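Local coordinates for protein putative kinase (Chloroflexus aurantiacus, PDB 2RHM) that is of unknown function but has the P-loop nucleoside triphosphate hydrolase fold and is probably a kinase that uses a nucleoside triphosphate, at residues B[108-113]-B[151-156]. Sequence-based numbering, arbitrary orientation.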
loop_
_atom_site.group_PDB
_atom_site.type_symbol
_atom_site.label_atom_id
_atom_site.label_comp_id
_atom_site.label_asym_id
_atom_site.label_seq_id
_atom_site.Cartn_x
_atom_site.Cartn_y
_atom_site.Cartn_z
ATOM N N GLN B 108 13.925 -1.590 -14.816
ATOM C CA GLN B 108 13.938 -2.903 -14.190
ATOM C C GLN B 108 15.328 -3.342 -13.759
ATOM O O GLN B 108 16.308 -3.161 -14.499
ATOM C CB GLN B 108 13.312 -3.960 -15.120
ATOM C CG GLN B 108 13.082 -5.315 -14.449
ATOM C CD GLN B 108 12.273 -6.313 -15.305
ATOM O OE1 GLN B 108 11.955 -7.406 -14.835
ATOM N NE2 GLN B 108 11.934 -5.935 -16.541
ATOM N N ILE B 109 15.406 -3.814 -12.523
ATOM C CA ILE B 109 16.633 -4.398 -11.963
ATOM C C ILE B 109 16.349 -5.843 -11.572
ATOM O O ILE B 109 15.405 -6.135 -10.812
ATOM C CB ILE B 109 17.157 -3.626 -10.748
ATOM C CG1 ILE B 109 17.371 -2.163 -11.105
ATOM C CG2 ILE B 109 18.470 -4.239 -10.260
ATOM C CD1 ILE B 109 17.827 -1.344 -9.992
ATOM N N ARG B 110 17.138 -6.748 -12.140
ATOM C CA ARG B 110 17.007 -8.161 -11.872
ATOM C C ARG B 110 18.206 -8.617 -11.055
ATOM O O ARG B 110 19.347 -8.397 -11.439
ATOM C CB ARG B 110 16.919 -8.987 -13.151
ATOM C CG ARG B 110 16.981 -10.467 -12.834
ATOM C CD ARG B 110 16.968 -11.332 -14.037
ATOM N NE ARG B 110 18.109 -11.103 -14.919
ATOM C CZ ARG B 110 18.448 -11.924 -15.901
ATOM N NH1 ARG B 110 17.754 -13.028 -16.109
ATOM N NH2 ARG B 110 19.497 -11.657 -16.671
ATOM N N CYS B 111 17.936 -9.226 -9.906
ATOM C CA CYS B 111 18.997 -9.752 -9.073
ATOM C C CYS B 111 19.161 -11.226 -9.334
ATOM O O CYS B 111 18.181 -11.919 -9.534
ATOM C CB CYS B 111 18.663 -9.541 -7.604
ATOM S SG CYS B 111 18.476 -7.818 -7.185
ATOM N N VAL B 112 20.407 -11.695 -9.323
ATOM C CA VAL B 112 20.716 -13.092 -9.557
ATOM C C VAL B 112 21.863 -13.491 -8.615
ATOM O O VAL B 112 22.556 -12.636 -8.083
ATOM C CB VAL B 112 21.124 -13.347 -11.042
ATOM C CG1 VAL B 112 19.985 -12.972 -12.013
ATOM C CG2 VAL B 112 22.401 -12.597 -11.398
ATOM N N ALA B 113 22.014 -14.785 -8.371
ATOM C CA ALA B 113 23.165 -15.298 -7.618
ATOM C C ALA B 113 23.298 -16.784 -7.835
ATOM O O ALA B 113 22.359 -17.444 -8.284
ATOM C CB ALA B 113 23.043 -15.002 -6.159
ATOM N N GLY B 151 18.759 -21.498 -12.021
ATOM C CA GLY B 151 19.142 -20.453 -12.968
ATOM C C GLY B 151 18.376 -19.167 -12.698
ATOM O O GLY B 151 17.514 -19.100 -11.808
ATOM N N ASP B 152 18.672 -18.155 -13.497
ATOM C CA ASP B 152 18.203 -16.810 -13.233
ATOM C C ASP B 152 16.748 -16.533 -13.604
ATOM O O ASP B 152 16.227 -17.058 -14.581
ATOM C CB ASP B 152 19.141 -15.837 -13.914
ATOM C CG ASP B 152 20.571 -16.013 -13.447
ATOM O OD1 ASP B 152 20.775 -16.604 -12.352
ATOM O OD2 ASP B 152 21.483 -15.569 -14.170
ATOM N N ILE B 153 16.078 -15.721 -12.795
ATOM C CA ILE B 153 14.678 -15.442 -13.039
ATOM C C ILE B 153 14.526 -14.699 -14.359
ATOM O O ILE B 153 15.293 -13.772 -14.657
ATOM C CB ILE B 153 14.037 -14.604 -11.899
ATOM C CG1 ILE B 153 12.524 -14.732 -11.911
ATOM C CG2 ILE B 153 14.416 -13.149 -11.998
ATOM C CD1 ILE B 153 11.864 -14.161 -10.669
ATOM N N PRO B 154 13.551 -15.100 -15.179
ATOM C CA PRO B 154 13.320 -14.289 -16.371
ATOM C C PRO B 154 12.748 -12.904 -16.022
ATOM O O PRO B 154 11.836 -12.799 -15.204
ATOM C CB PRO B 154 12.293 -15.119 -17.158
ATOM C CG PRO B 154 12.458 -16.521 -16.616
ATOM C CD PRO B 154 12.691 -16.292 -15.162
ATOM N N PRO B 155 13.258 -11.842 -16.662
ATOM C CA PRO B 155 12.761 -10.522 -16.336
ATOM C C PRO B 155 11.411 -10.256 -16.992
ATOM O O PRO B 155 11.038 -10.947 -17.964
ATOM C CB PRO B 155 13.836 -9.595 -16.907
ATOM C CG PRO B 155 14.449 -10.349 -18.007
ATOM C CD PRO B 155 14.290 -11.804 -17.715
ATOM N N LEU B 156 10.679 -9.244 -16.518
ATOM C CA LEU B 156 9.399 -8.948 -17.155
ATOM C C LEU B 156 9.656 -8.235 -18.480
ATOM O O LEU B 156 10.486 -7.342 -18.552
ATOM C CB LEU B 156 8.479 -8.129 -16.278
ATOM C CG LEU B 156 8.104 -8.734 -14.925
ATOM C CD1 LEU B 156 7.197 -7.821 -14.149
ATOM C CD2 LEU B 156 7.463 -10.096 -15.115
HETATM O O HOH W 1 17.161 -14.477 -10.142
HETATM O O HOH W 2 19.437 -16.211 -9.800
#
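Q108 meets L156 through its carboxamide, which pairs with the backbone of that residue much as a neighbouring strand's peptide groups would. OE1 of Q108 accepts from L156 N at 2.8 Å on an in-plane lone pair, and NE2 of Q108 donates to L156 O, also at 2.8 Å and almost within the amide plane. Two bonds in opposite senses fix the rotation of the amide; its chain reaches there extended, with CG anti to the backbone N (chi1 -171°). An alanine here would probably leave the N-H and carbonyl of L156 without these mates and open a gap beside P155. Two residues on, R110 bends at chi3 (61°) and gives NH1 to I153 O at 3.0 Å, nearly straight and edge-on from the guanidinium, while its CD lies 3.7 Å from I153 CG2. D152 lays its carboxylate across V112, CG to CG1 at 3.4 Å. One water bridges C111 O and I153 N; another links A113 N, at longer range, to D152 OD1. Farther out, T164 OG1 takes R110 NE, probably steadying the guanidinium. Strand 105-112 lies between 6-12 and 162-166 in the parallel sheet of the P-loop NTPase fold. Against it the irregular segment 151-156, after helix 141-149, runs antiparallel, its L156 packing on helix 88-101 and its I153 touching H13 of the probable P-loop, while I109 and C111 contact helix 18-29.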